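Local coordinates for TqaL (Neurospora crassa, PDB 7EEH), which binds an iron(III) ion and belongs to the 2OG-Fe dioxygenase family, a branch of the cupin-type beta-sheet proteins, at residues R32-G38 with L241-V247; L203-S207 with R234-R238; S207-H213 with K252-V258; D214-T219 with T249-H253. The protein carries 1 engineered substitution. All coordinates share one frame; numbering follows the deposited sequence.

How the contacts relate
The segments follow the chain as 32-38, 203-207, 207-213, 214-219, 234-238, 241-247, 249-253 and 252-258. Contact 1 joins strand 33-36, the outermost at one end of the eight-stranded antiparallel sheet, to strand 243-247. Contact 3 pairs strands 209-213 and 252-255 of the three-stranded sheet. Contact 2 ties the loop before strand 209-213 to strand 231-236 of that sheet, with its centre about 9 Å from that of contact 3. Contact 4 shares Lys-252 and His-253 with contact 3. Leu-244 and Leu-246 of contact 1 pack on Thr-210 and Met-212 of contact 3. The two sheets thus meet next to the iron, which His-253 binds.

Contact 1. Residues R32-G38 with L241-V247; sequences RSIFVEG and LDTLLLV
Ser-33 to Val-36 pair with Thr-243 to Leu-246 as antiparallel neighbours at one end of the large sheet of this cupin-type fold. Ile-34 and Leu-245 form a hydrogen-bonded pair. Their two backbone bonds both measure 2.9 Å, Ile-34 N to Leu-245 O and Leu-245 N to Ile-34 O. Val-36 and Thr-243 repeat the pattern. Val-247 N adds a bond to Arg-32 O, where the strand begins just after helix 12-31.

The tight side is the face of Ile-34 and Leu-245. These two side chains run side by side, and Ile-34 CG1 lies 3.9 Å from Leu-245 CB. Tyr-28 of helix 12-31 packs on both. On the other face Phe-35 stands beside Leu-244. Its CG is anti to the backbone N (chi1 -177°), which carries the ring toward the partner strand. There CD1 comes obliquely to 3.4 Å from Thr-243 O. Leu-244 CB meets the ring edge at CD1, 4.0 Å away. Farther out, Phe-35 CZ is 3.9 Å from Asp-242 CB. The ring and the carboxylate are turned 62° apart.

The looser parts are two partly exposed side chains, Arg-32 and Glu-37. Arg-32 NE forms a salt bridge with Glu-250. Glu-37 OE2 bonds to Asn-31 of the second subunit, while its OE1 shares a water with Asp-242 OD1. Glu-37 holds the N-cap position of helix 38-48. Beside it is a buried, tight point: Gly-38 N donates to the anti lone pair of Asp-242 OD1 at 2.8 Å.

Contact 2. Residues L203-S207 with R234-R238; sequences LAANS and RVQHR
Gln-236 reaches into the loop of Leu-203 to Ser-207 and grips it through one nitrogen. Its NE2 donates to Leu-203 O and to Ser-207 O, each at 3.0 Å. Both acceptors lie in the plane of the amide, and both use a carbonyl lone pair. A third, weak bond goes to Ala-205 O. The chain of Gln-236 is extended, with CG anti to the backbone N (chi1 -173°), which carries the amide out from the strand to the loop. Beside it, Arg-234 NH2 donates to Asn-206 OD1 at 2.8 Å. The oxygen sits at the guanidinium edge, but the nitrogen stands 43° out of the Asn-206 carbonyl plane. Asn-206 is modelled in two conformers, so the bonds of its amide are less certain.

Within the loop, Ala-205 to Ser-207 form an inverse gamma turn centred on Asn-206. It leads toward strand 209-213, the neighbour of strand 231-236 in the small sheet. Leu-203 takes the flank. Its CD2 touches Arg-238 CB at 3.9 Å, and its CB lies over one face of the Arg-238 guanidinium. Arg-238 NE is buried here with no partner in the model.

Farther out, Ser-256 OG bonds to Asn-206 O. Asn-206 ND2 bonds to Leu-231 O of the second subunit.

Contact 3. Residues S207-H213 with K252-V258; sequences SAVTFMH and KHSLSPV. With FE (Fe (III) ion), chain H.
His-213 and Lys-252 are bonded both ways through their backbones, and the His-213 ring then runs back alongside the next two residues of the partner strand. Its CB and CG are each 4.1 Å from Lys-252 O. CD2 comes 3.6 Å from Lys-252 O and 3.7 Å from His-253 CA. CE1 is 3.6 Å from Ser-254 OG. At the tip, NE2 forms a hydrogen bond with Ser-254 OG at 3.0 Å, and the hydroxyl meets the ring at its edge. The torsion of His-213, with CG beside the backbone N (chi1 -35°), swings the ring this way.

The antiparallel pair continues through Phe-211 and Ser-254, bonded N to O both ways. Past the regular strand, Ser-256 OG accepts from Val-209 N at 3.0 Å in a nearly straight bond (174°).

On the other face, His-253 CB sits near Met-212 CG, and its NE2 binds iron at 2.1 Å. His-184 and Asp-186 complete the protein ligands, the facial triad of the 2OG-Fe family, and a water also binds. His-213 thus bonds to both chain neighbours of a metal ligand, through its backbone and its ring. This is consistent with a fixed backbone at His-253.

Contact 4. Residues D214-T219 with T249-H253; sequences DMNEET and TENKH. With FE (Fe (III) ion), chain H.
Asp-214 to Glu-217 make a type I beta turn, with Glu-217 N bonded back to Asp-214 O, and this turn and the residues after it, to Thr-219, present acceptors to Lys-252 NZ. The Lys-252 chain is extended beyond CG and reaches into this loop. Its NZ donates to Glu-217 O at 2.7 Å, nearly along the C=O axis (173°). A second bond goes to Met-215 O at 3.0 Å, and here the nitrogen stands 45° above the carbonyl plane. The third, to Thr-219 OG1, is weak at 3.2 Å. Thr-219 crosses the lysine chain at about a right angle. Two carbonyls and, more weakly, a hydroxyl solvate the ammonium group, which probably stabilises its charged form.

Met-215, a selenomethionine, folds back at chi2 and chi3 so that its tip lies on the chain before Lys-252. SE is 3.6 Å from Glu-250 C, and CE is 3.8 Å from Thr-249 O.

Side chains also brace the loop from within. Glu-217 OE1 accepts from Glu-218 N at 2.8 Å. Asp-214 OD1 accepts from Asn-216 N at 2.8 Å through its anti lone pair. That bond makes an Asx turn within the type I turn, next to the strand whose His-253 binds the iron.

Contact 1. Residues R32-G38 with L241-V247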
loop_
_atom_site.group_PDB
_atom_site.type_symbol
_atom_site.label_atom_id
_atom_site.label_comp_id
_atom_site.label_asym_id
_atom_site.label_seq_id
_atom_site.Cartn_x
_atom_site.Cartn_y
_atom_site.Cartn_z
ATOM N N ARG B 32 1.543 -18.737 16.886
ATOM C CA ARG B 32 2.777 -19.191 17.535
ATOM C C ARG B 32 3.817 -19.717 16.547
ATOM O O ARG B 32 4.849 -20.289 16.974
ATOM C CB ARG B 32 2.500 -20.241 18.618
ATOM C CG ARG B 32 1.239 -19.963 19.454
ATOM C CD ARG B 32 1.190 -18.536 19.968
ATOM N NE ARG B 32 2.112 -18.339 21.074
ATOM C CZ ARG B 32 2.368 -17.168 21.636
ATOM N NH1 ARG B 32 1.770 -16.060 21.199
ATOM N NH2 ARG B 32 3.220 -17.108 22.643
ATOM N N SER B 33 3.577 -19.549 15.248
ATOM C CA SER B 33 4.584 -19.700 14.203
ATOM C C SER B 33 4.070 -19.018 12.944
ATOM O O SER B 33 2.872 -18.773 12.805
ATOM C CB SER B 33 4.911 -21.161 13.910
ATOM O OG SER B 33 3.851 -21.806 13.236
ATOM N N ILE B 34 4.999 -18.691 12.039
ATOM C CA ILE B 34 4.664 -18.129 10.736
ATOM C C ILE B 34 5.644 -18.673 9.713
ATOM O O ILE B 34 6.828 -18.877 10.004
ATOM C CB ILE B 34 4.717 -16.585 10.682
ATOM C CG1 ILE B 34 6.060 -16.049 11.208
ATOM C CG2 ILE B 34 3.550 -15.969 11.426
ATOM C CD1 ILE B 34 6.225 -14.553 10.965
ATOM N N PHE B 35 5.154 -18.881 8.498
ATOM C CA PHE B 35 6.006 -19.212 7.365
ATOM C C PHE B 35 5.853 -18.109 6.335
ATOM O O PHE B 35 4.731 -17.733 5.989
ATOM C CB PHE B 35 5.647 -20.569 6.769
ATOM C CG PHE B 35 6.559 -20.994 5.634
ATOM C CD1 PHE B 35 7.869 -21.379 5.884
ATOM C CD2 PHE B 35 6.099 -21.012 4.322
ATOM C CE1 PHE B 35 8.706 -21.780 4.842
ATOM C CE2 PHE B 35 6.937 -21.400 3.283
ATOM C CZ PHE B 35 8.238 -21.786 3.551
ATOM N N VAL B 36 6.970 -17.549 5.894
ATOM C CA VAL B 36 6.943 -16.427 4.971
ATOM C C VAL B 36 7.679 -16.859 3.717
ATOM O O VAL B 36 8.856 -17.231 3.786
ATOM C CB VAL B 36 7.572 -15.161 5.573
ATOM C CG1 VAL B 36 7.373 -13.992 4.627
ATOM C CG2 VAL B 36 6.957 -14.854 6.943
ATOM N N GLU B 37 6.984 -16.838 2.583
ATOM C CA GLU B 37 7.615 -17.206 1.327
ATOM C C GLU B 37 8.685 -16.189 0.948
ATOM O O GLU B 37 8.530 -14.988 1.183
ATOM C CB GLU B 37 6.567 -17.301 0.220
ATOM C CG GLU B 37 5.334 -18.053 0.636
ATOM C CD GLU B 37 5.124 -19.289 -0.181
ATOM O OE1 GLU B 37 5.647 -19.340 -1.305
ATOM O OE2 GLU B 37 4.447 -20.217 0.308
ATOM N N GLY B 38 9.767 -16.680 0.338
ATOM C CA GLY B 38 10.872 -15.801 -0.032
ATOM C C GLY B 38 10.453 -14.647 -0.924
ATOM O O GLY B 38 10.979 -13.540 -0.804
ATOM N N LEU B 241 15.071 -17.504 0.527
ATOM C CA LEU B 241 14.598 -16.694 1.654
ATOM C C LEU B 241 13.255 -17.159 2.208
ATOM O O LEU B 241 12.704 -16.454 3.055
ATOM C CB LEU B 241 14.502 -15.197 1.324
ATOM C CG LEU B 241 15.833 -14.488 1.035
ATOM C CD1 LEU B 241 15.601 -13.032 0.653
ATOM C CD2 LEU B 241 16.762 -14.587 2.241
ATOM N N ASP B 242 12.707 -18.292 1.759
ATOM C CA ASP B 242 11.694 -18.987 2.544
ATOM C C ASP B 242 12.115 -19.015 4.013
ATOM O O ASP B 242 13.238 -19.422 4.335
ATOM C CB ASP B 242 11.511 -20.417 2.034
ATOM C CG ASP B 242 10.615 -20.508 0.777
ATOM O OD1 ASP B 242 10.051 -19.482 0.325
ATOM O OD2 ASP B 242 10.467 -21.633 0.261
ATOM N N THR B 243 11.215 -18.584 4.900
ATOM C CA THR B 243 11.543 -18.369 6.309
ATOM C C THR B 243 10.438 -18.903 7.211
ATOM O O THR B 243 9.267 -18.532 7.062
ATOM C CB THR B 243 11.771 -16.876 6.610
ATOM O OG1 THR B 243 12.960 -16.417 5.949
ATOM C CG2 THR B 243 11.950 -16.655 8.097
ATOM N N LEU B 244 10.822 -19.768 8.145
ATOM C CA LEU B 244 9.953 -20.272 9.205
ATOM C C LEU B 244 10.402 -19.674 10.529
ATOM O O LEU B 244 11.592 -19.727 10.853
ATOM C CB LEU B 244 10.025 -21.800 9.283
ATOM C CG LEU B 244 9.302 -22.406 10.483
ATOM C CD1 LEU B 244 7.788 -22.262 10.317
ATOM C CD2 LEU B 244 9.716 -23.870 10.704
ATOM N N LEU B 245 9.463 -19.111 11.288
ATOM C CA LEU B 245 9.723 -18.622 12.636
ATOM C C LEU B 245 8.745 -19.302 13.591
ATOM O O LEU B 245 7.552 -19.380 13.300
ATOM C CB LEU B 245 9.558 -17.096 12.691
ATOM C CG LEU B 245 9.654 -16.371 14.037
ATOM C CD1 LEU B 245 11.080 -16.429 14.549
ATOM C CD2 LEU B 245 9.231 -14.926 13.848
ATOM N N LEU B 246 9.234 -19.802 14.726
ATOM C CA LEU B 246 8.373 -20.550 15.640
ATOM C C LEU B 246 8.726 -20.234 17.087
ATOM O O LEU B 246 9.885 -19.978 17.416
ATOM C CB LEU B 246 8.460 -22.066 15.405
ATOM C CG LEU B 246 9.799 -22.803 15.524
ATOM C CD1 LEU B 246 10.111 -23.210 16.964
ATOM C CD2 LEU B 246 9.776 -24.029 14.630
ATOM N N VAL B 247 7.710 -20.265 17.948
ATOM C CA VAL B 247 7.903 -20.111 19.389
ATOM C C VAL B 247 8.381 -21.456 19.923
ATOM O O VAL B 247 7.635 -22.435 19.911
ATOM C CB VAL B 247 6.619 -19.656 20.088
ATOM C CG1 VAL B 247 6.822 -19.603 21.634
ATOM C CG2 VAL B 247 6.181 -18.302 19.538
HETATM O O HOH W 1 8.520 -19.708 -1.860
#

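Contact 2. Residues L203-S207 with R234-R238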
loop_
_atom_site.group_PDB
_atom_site.type_symbol
_atom_site.label_atom_id
_atom_site.label_comp_id
_atom_site.label_asym_id
_atom_site.label_seq_id
_atom_site.Cartn_x
_atom_site.Cartn_y
_atom_site.Cartn_z
ATOM N N LEU B 203 12.314 -31.938 -4.566
ATOM C CA LEU B 203 11.332 -31.116 -3.865
ATOM C C LEU B 203 9.970 -31.785 -3.760
ATOM O O LEU B 203 9.295 -31.655 -2.733
ATOM C CB LEU B 203 11.201 -29.760 -4.562
ATOM C CG LEU B 203 12.489 -28.952 -4.395
ATOM C CD1 LEU B 203 12.598 -27.808 -5.393
ATOM C CD2 LEU B 203 12.591 -28.441 -2.959
ATOM N N ALA B 204 9.560 -32.513 -4.802
ATOM C CA ALA B 204 8.228 -33.108 -4.812
ATOM C C ALA B 204 8.039 -34.074 -3.649
ATOM O O ALA B 204 6.950 -34.153 -3.069
ATOM C CB ALA B 204 7.976 -33.816 -6.145
ATOM N N ALA B 205 9.084 -34.807 -3.283
ATOM C CA ALA B 205 8.972 -35.732 -2.167
ATOM C C ALA B 205 8.878 -34.939 -0.863
ATOM O O ALA B 205 8.828 -33.706 -0.848
ATOM C CB ALA B 205 10.148 -36.703 -2.170
ATOM N N ASN B 206 8.791 -35.638 0.259
ATOM C CA ASN B 206 8.882 -34.926 1.528
ATOM C C ASN B 206 10.351 -34.884 1.938
ATOM O O ASN B 206 10.812 -35.548 2.869
ATOM C CB ASN B 206 7.968 -35.548 2.570
ATOM C CG ASN B 206 6.673 -34.767 2.719
ATOM O OD1 ASN B 206 6.206 -34.157 1.755
ATOM N ND2 ASN B 206 6.097 -34.763 3.919
ATOM N N SER B 207 11.094 -34.095 1.160
ATOM C CA SER B 207 12.503 -33.827 1.411
ATOM C C SER B 207 12.671 -32.523 2.199
ATOM O O SER B 207 12.129 -31.479 1.822
ATOM C CB SER B 207 13.248 -33.786 0.072
ATOM O OG SER B 207 14.339 -32.889 0.063
ATOM N N ARG B 234 2.892 -28.226 8.757
ATOM C CA ARG B 234 3.836 -28.880 7.864
ATOM C C ARG B 234 4.346 -27.829 6.892
ATOM O O ARG B 234 3.552 -27.136 6.250
ATOM C CB ARG B 234 3.185 -30.048 7.106
ATOM C CG ARG B 234 4.100 -30.801 6.129
ATOM C CD ARG B 234 4.149 -30.130 4.737
ATOM N NE ARG B 234 4.728 -30.989 3.715
ATOM C CZ ARG B 234 5.158 -30.556 2.531
ATOM N NH1 ARG B 234 5.080 -29.267 2.218
ATOM N NH2 ARG B 234 5.668 -31.410 1.655
ATOM N N VAL B 235 5.661 -27.732 6.759
ATOM C CA VAL B 235 6.265 -26.686 5.958
ATOM C C VAL B 235 7.495 -27.231 5.239
ATOM O O VAL B 235 8.121 -28.195 5.690
ATOM C CB VAL B 235 6.605 -25.474 6.845
ATOM C CG1 VAL B 235 7.953 -25.626 7.494
ATOM C CG2 VAL B 235 6.552 -24.268 6.038
ATOM N N GLN B 236 7.831 -26.615 4.100
ATOM C CA GLN B 236 8.975 -27.062 3.307
ATOM C C GLN B 236 9.641 -25.864 2.638
ATOM O O GLN B 236 9.081 -25.285 1.707
ATOM C CB GLN B 236 8.543 -28.082 2.260
ATOM C CG GLN B 236 9.717 -28.701 1.515
ATOM C CD GLN B 236 9.285 -29.470 0.283
ATOM O OE1 GLN B 236 8.413 -29.028 -0.462
ATOM N NE2 GLN B 236 9.886 -30.629 0.068
ATOM N N HIS B 237 10.847 -25.510 3.076
ATOM C CA HIS B 237 11.591 -24.480 2.370
ATOM C C HIS B 237 11.952 -24.975 0.977
ATOM O O HIS B 237 12.417 -26.104 0.813
ATOM C CB HIS B 237 12.873 -24.110 3.107
ATOM C CG HIS B 237 12.692 -23.751 4.549
ATOM N ND1 HIS B 237 12.385 -24.681 5.516
ATOM C CD2 HIS B 237 12.874 -22.576 5.202
ATOM C CE1 HIS B 237 12.358 -24.090 6.700
ATOM N NE2 HIS B 237 12.660 -22.815 6.537
ATOM N N ARG B 238 11.743 -24.133 -0.029
ATOM C CA ARG B 238 12.144 -24.477 -1.393
ATOM C C ARG B 238 12.739 -23.321 -2.177
ATOM O O ARG B 238 13.443 -23.573 -3.154
ATOM C CB ARG B 238 10.953 -25.040 -2.194
ATOM C CG ARG B 238 9.987 -25.903 -1.385
ATOM C CD ARG B 238 8.623 -26.044 -2.050
ATOM N NE ARG B 238 8.744 -26.250 -3.481
ATOM C CZ ARG B 238 7.880 -26.944 -4.214
ATOM N NH1 ARG B 238 6.823 -27.499 -3.636
ATOM N NH2 ARG B 238 8.077 -27.082 -5.524
#

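Contact 3. Residues S207-H213 with K252-V258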
loop_
_atom_site.group_PDB
_atom_site.type_symbol
_atom_site.label_atom_id
_atom_site.label_comp_id
_atom_site.label_asym_id
_atom_site.label_seq_id
_atom_site.Cartn_x
_atom_site.Cartn_y
_atom_site.Cartn_z
ATOM N N SER B 207 11.094 -34.095 1.160
ATOM C CA SER B 207 12.503 -33.827 1.411
ATOM C C SER B 207 12.671 -32.523 2.199
ATOM O O SER B 207 12.129 -31.479 1.822
ATOM C CB SER B 207 13.248 -33.786 0.072
ATOM O OG SER B 207 14.339 -32.889 0.063
ATOM N N ALA B 208 13.397 -32.612 3.309
ATOM C CA ALA B 208 13.667 -31.471 4.190
ATOM C C ALA B 208 12.383 -30.729 4.573
ATOM O O ALA B 208 12.276 -29.510 4.444
ATOM C CB ALA B 208 14.680 -30.525 3.550
ATOM N N VAL B 209 11.398 -31.486 5.058
ATOM C CA VAL B 209 10.114 -30.943 5.494
ATOM C C VAL B 209 10.172 -30.722 6.998
ATOM O O VAL B 209 10.613 -31.607 7.739
ATOM C CB VAL B 209 8.953 -31.881 5.119
ATOM C CG1 VAL B 209 7.683 -31.497 5.866
ATOM C CG2 VAL B 209 8.709 -31.846 3.613
ATOM N N THR B 210 9.729 -29.548 7.454
ATOM C CA THR B 210 9.651 -29.252 8.883
ATOM C C THR B 210 8.217 -29.481 9.337
ATOM O O THR B 210 7.289 -28.859 8.802
ATOM C CB THR B 210 10.088 -27.816 9.187
ATOM O OG1 THR B 210 11.370 -27.559 8.597
ATOM C CG2 THR B 210 10.153 -27.555 10.705
ATOM N N PHE B 211 8.035 -30.405 10.279
ATOM C CA PHE B 211 6.761 -30.617 10.954
ATOM C C PHE B 211 6.780 -29.896 12.291
ATOM O O PHE B 211 7.800 -29.876 12.977
ATOM C CB PHE B 211 6.494 -32.109 11.185
ATOM C CG PHE B 211 6.489 -32.916 9.929
ATOM C CD1 PHE B 211 5.341 -33.015 9.167
ATOM C CD2 PHE B 211 7.640 -33.554 9.493
ATOM C CE1 PHE B 211 5.326 -33.747 7.991
ATOM C CE2 PHE B 211 7.639 -34.293 8.312
ATOM C CZ PHE B 211 6.475 -34.386 7.562
HETATM N N MSE B 212 5.656 -29.307 12.663
HETATM C CA MSE B 212 5.549 -28.811 14.019
HETATM C C MSE B 212 4.407 -29.512 14.714
HETATM O O MSE B 212 3.365 -29.781 14.109
HETATM C CB MSE B 212 5.363 -27.312 14.033
HETATM C CG MSE B 212 6.604 -26.569 13.539
HETATM SE SE MSE B 212 6.008 -24.789 13.142
HETATM C CE MSE B 212 5.092 -24.501 14.792
ATOM N N HIS B 213 4.626 -29.801 15.991
ATOM C CA HIS B 213 3.750 -30.650 16.775
ATOM C C HIS B 213 3.353 -29.899 18.034
ATOM O O HIS B 213 4.055 -28.988 18.480
ATOM C CB HIS B 213 4.439 -31.975 17.143
ATOM C CG HIS B 213 5.353 -32.508 16.080
ATOM N ND1 HIS B 213 4.920 -33.347 15.077
ATOM C CD2 HIS B 213 6.678 -32.322 15.867
ATOM C CE1 HIS B 213 5.938 -33.660 14.295
ATOM N NE2 HIS B 213 7.015 -33.045 14.749
ATOM N N LYS B 252 6.813 -28.298 19.420
ATOM C CA LYS B 252 7.912 -29.212 19.166
ATOM C C LYS B 252 8.042 -29.272 17.659
ATOM O O LYS B 252 7.100 -28.916 16.939
ATOM C CB LYS B 252 7.674 -30.614 19.760
ATOM C CG LYS B 252 7.821 -30.719 21.261
ATOM C CD LYS B 252 7.406 -32.067 21.845
ATOM C CE LYS B 252 7.413 -32.030 23.384
ATOM N NZ LYS B 252 6.832 -33.257 24.022
ATOM N N HIS B 253 9.210 -29.686 17.171
ATOM C CA HIS B 253 9.364 -29.764 15.729
ATOM C C HIS B 253 10.296 -30.909 15.362
ATOM O O HIS B 253 10.976 -31.488 16.208
ATOM C CB HIS B 253 9.857 -28.433 15.142
ATOM C CG HIS B 253 11.164 -27.970 15.695
ATOM N ND1 HIS B 253 11.275 -27.298 16.898
ATOM C CD2 HIS B 253 12.424 -28.070 15.201
ATOM C CE1 HIS B 253 12.544 -27.005 17.117
ATOM N NE2 HIS B 253 13.261 -27.468 16.107
ATOM N N SER B 254 10.293 -31.243 14.077
ATOM C CA SER B 254 11.133 -32.298 13.536
ATOM C C SER B 254 11.349 -32.011 12.058
ATOM O O SER B 254 10.529 -31.347 11.417
ATOM C CB SER B 254 10.510 -33.684 13.757
ATOM O OG SER B 254 9.328 -33.851 12.998
ATOM N N LEU B 255 12.470 -32.495 11.527
ATOM C CA LEU B 255 12.862 -32.236 10.150
ATOM C C LEU B 255 13.127 -33.559 9.450
ATOM O O LEU B 255 13.760 -34.454 10.016
ATOM C CB LEU B 255 14.110 -31.324 10.098
ATOM C CG LEU B 255 14.737 -30.919 8.749
ATOM C CD1 LEU B 255 13.776 -30.124 7.850
ATOM C CD2 LEU B 255 16.047 -30.141 8.951
ATOM N N SER B 256 12.622 -33.694 8.236
ATOM C CA SER B 256 12.859 -34.920 7.492
ATOM C C SER B 256 14.141 -34.795 6.682
ATOM O O SER B 256 14.575 -33.685 6.366
ATOM C CB SER B 256 11.674 -35.217 6.577
ATOM O OG SER B 256 11.712 -34.414 5.415
ATOM N N PRO B 257 14.784 -35.915 6.336
ATOM C CA PRO B 257 16.066 -35.839 5.617
ATOM C C PRO B 257 15.928 -35.195 4.248
ATOM O O PRO B 257 14.894 -35.298 3.585
ATOM C CB PRO B 257 16.489 -37.309 5.484
ATOM C CG PRO B 257 15.703 -38.033 6.523
ATOM C CD PRO B 257 14.410 -37.306 6.646
ATOM N N VAL B 258 17.006 -34.540 3.812
ATOM C CA VAL B 258 17.096 -34.123 2.419
ATOM C C VAL B 258 17.115 -35.358 1.534
ATOM O O VAL B 258 17.854 -36.316 1.792
ATOM C CB VAL B 258 18.348 -33.266 2.189
ATOM C CG1 VAL B 258 18.445 -32.866 0.725
ATOM C CG2 VAL B 258 18.318 -32.044 3.071
HETATM FE FE FE H . 15.372 -27.823 16.003
HETATM O O HOH W 2 17.557 -28.427 16.232
#

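Contact 4. Residues D214-T219 with T249-H253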
loop_
_atom_site.group_PDB
_atom_site.type_symbol
_atom_site.label_atom_id
_atom_site.label_comp_id
_atom_site.label_asym_id
_atom_site.label_seq_id
_atom_site.Cartn_x
_atom_site.Cartn_y
_atom_site.Cartn_z
ATOM N N ASP B 214 2.210 -30.276 18.601
ATOM C CA ASP B 214 1.858 -29.748 19.909
ATOM C C ASP B 214 2.716 -30.429 20.975
ATOM O O ASP B 214 3.473 -31.361 20.699
ATOM C CB ASP B 214 0.352 -29.905 20.182
ATOM C CG ASP B 214 -0.096 -31.358 20.255
ATOM O OD1 ASP B 214 0.508 -32.143 21.007
ATOM O OD2 ASP B 214 -1.084 -31.712 19.581
HETATM N N MSE B 215 2.636 -29.919 22.191
HETATM C CA MSE B 215 3.496 -30.380 23.299
HETATM C C MSE B 215 3.208 -31.819 23.725
HETATM O O MSE B 215 3.980 -32.345 24.460
HETATM C CB MSE B 215 3.455 -29.388 24.456
HETATM C CG MSE B 215 3.750 -27.986 24.023
HETATM SE SE MSE B 215 5.557 -27.813 23.413
HETATM C CE MSE B 215 6.562 -28.152 24.977
ATOM N N ASN B 216 2.164 -32.428 23.219
ATOM C CA ASN B 216 1.850 -33.804 23.574
ATOM C C ASN B 216 2.498 -34.820 22.641
ATOM O O ASN B 216 2.382 -36.025 22.884
ATOM C CB ASN B 216 0.334 -34.009 23.606
ATOM C CG ASN B 216 -0.336 -33.191 24.691
ATOM O OD1 ASN B 216 0.263 -32.911 25.732
ATOM N ND2 ASN B 216 -1.585 -32.813 24.461
ATOM N N GLU B 217 3.171 -34.377 21.583
ATOM C CA GLU B 217 3.961 -35.308 20.791
ATOM C C GLU B 217 5.161 -35.785 21.601
ATOM O O GLU B 217 5.703 -35.057 22.436
ATOM C CB GLU B 217 4.418 -34.651 19.484
ATOM C CG GLU B 217 5.103 -35.591 18.487
ATOM C CD GLU B 217 4.289 -36.839 18.189
ATOM O OE1 GLU B 217 4.426 -37.829 18.939
ATOM O OE2 GLU B 217 3.510 -36.834 17.208
ATOM N N GLU B 218 5.566 -37.029 21.349
ATOM C CA GLU B 218 6.656 -37.685 22.073
ATOM C C GLU B 218 8.011 -37.105 21.663
ATOM O O GLU B 218 8.448 -37.288 20.523
ATOM C CB GLU B 218 6.612 -39.185 21.789
ATOM C CG GLU B 218 7.348 -40.073 22.792
ATOM C CD GLU B 218 6.647 -40.160 24.143
ATOM O OE1 GLU B 218 5.429 -39.852 24.218
ATOM O OE2 GLU B 218 7.318 -40.546 25.130
ATOM N N THR B 219 8.702 -36.446 22.593
ATOM C CA THR B 219 10.083 -36.041 22.344
ATOM C C THR B 219 10.917 -37.247 21.930
ATOM O O THR B 219 10.903 -38.284 22.595
ATOM C CB THR B 219 10.689 -35.404 23.598
ATOM O OG1 THR B 219 9.893 -34.288 24.011
ATOM C CG2 THR B 219 12.107 -34.933 23.329
ATOM N N THR B 249 9.225 -22.708 22.790
ATOM C CA THR B 249 8.711 -23.215 24.051
ATOM C C THR B 249 7.283 -23.733 23.953
ATOM O O THR B 249 6.809 -24.381 24.890
ATOM C CB THR B 249 8.766 -22.115 25.113
ATOM O OG1 THR B 249 8.203 -20.919 24.568
ATOM C CG2 THR B 249 10.201 -21.833 25.525
ATOM N N GLU B 250 6.585 -23.475 22.854
ATOM C CA GLU B 250 5.183 -23.864 22.752
ATOM C C GLU B 250 4.909 -24.799 21.590
ATOM O O GLU B 250 3.758 -25.207 21.404
ATOM C CB GLU B 250 4.292 -22.617 22.645
ATOM C CG GLU B 250 4.484 -21.676 23.812
ATOM C CD GLU B 250 3.861 -20.326 23.576
ATOM O OE1 GLU B 250 2.929 -20.253 22.745
ATOM O OE2 GLU B 250 4.328 -19.348 24.201
ATOM N N ASN B 251 5.935 -25.146 20.811
ATOM C CA ASN B 251 5.874 -26.095 19.707
ATOM C C ASN B 251 7.030 -27.064 19.847
ATOM O O ASN B 251 8.056 -26.734 20.440
ATOM C CB ASN B 251 6.034 -25.447 18.327
ATOM C CG ASN B 251 5.014 -24.388 18.050
ATOM O OD1 ASN B 251 3.917 -24.689 17.589
ATOM N ND2 ASN B 251 5.375 -23.127 18.300
ATOM N N LYS B 252 6.813 -28.298 19.420
ATOM C CA LYS B 252 7.912 -29.212 19.166
ATOM C C LYS B 252 8.042 -29.272 17.659
ATOM O O LYS B 252 7.100 -28.916 16.939
ATOM C CB LYS B 252 7.674 -30.614 19.760
ATOM C CG LYS B 252 7.821 -30.719 21.261
ATOM C CD LYS B 252 7.406 -32.067 21.845
ATOM C CE LYS B 252 7.413 -32.030 23.384
ATOM N NZ LYS B 252 6.832 -33.257 24.022
ATOM N N HIS B 253 9.210 -29.686 17.171
ATOM C CA HIS B 253 9.364 -29.764 15.729
ATOM C C HIS B 253 10.296 -30.909 15.362
ATOM O O HIS B 253 10.976 -31.488 16.208
ATOM C CB HIS B 253 9.857 -28.433 15.142
ATOM C CG HIS B 253 11.164 -27.970 15.695
ATOM N ND1 HIS B 253 11.275 -27.298 16.898
ATOM C CD2 HIS B 253 12.424 -28.070 15.201
ATOM C CE1 HIS B 253 12.544 -27.005 17.117
ATOM N NE2 HIS B 253 13.261 -27.468 16.107
HETATM FE FE FE H . 15.372 -27.823 16.003
HETATM O O HOH W 2 17.557 -28.427 16.232
#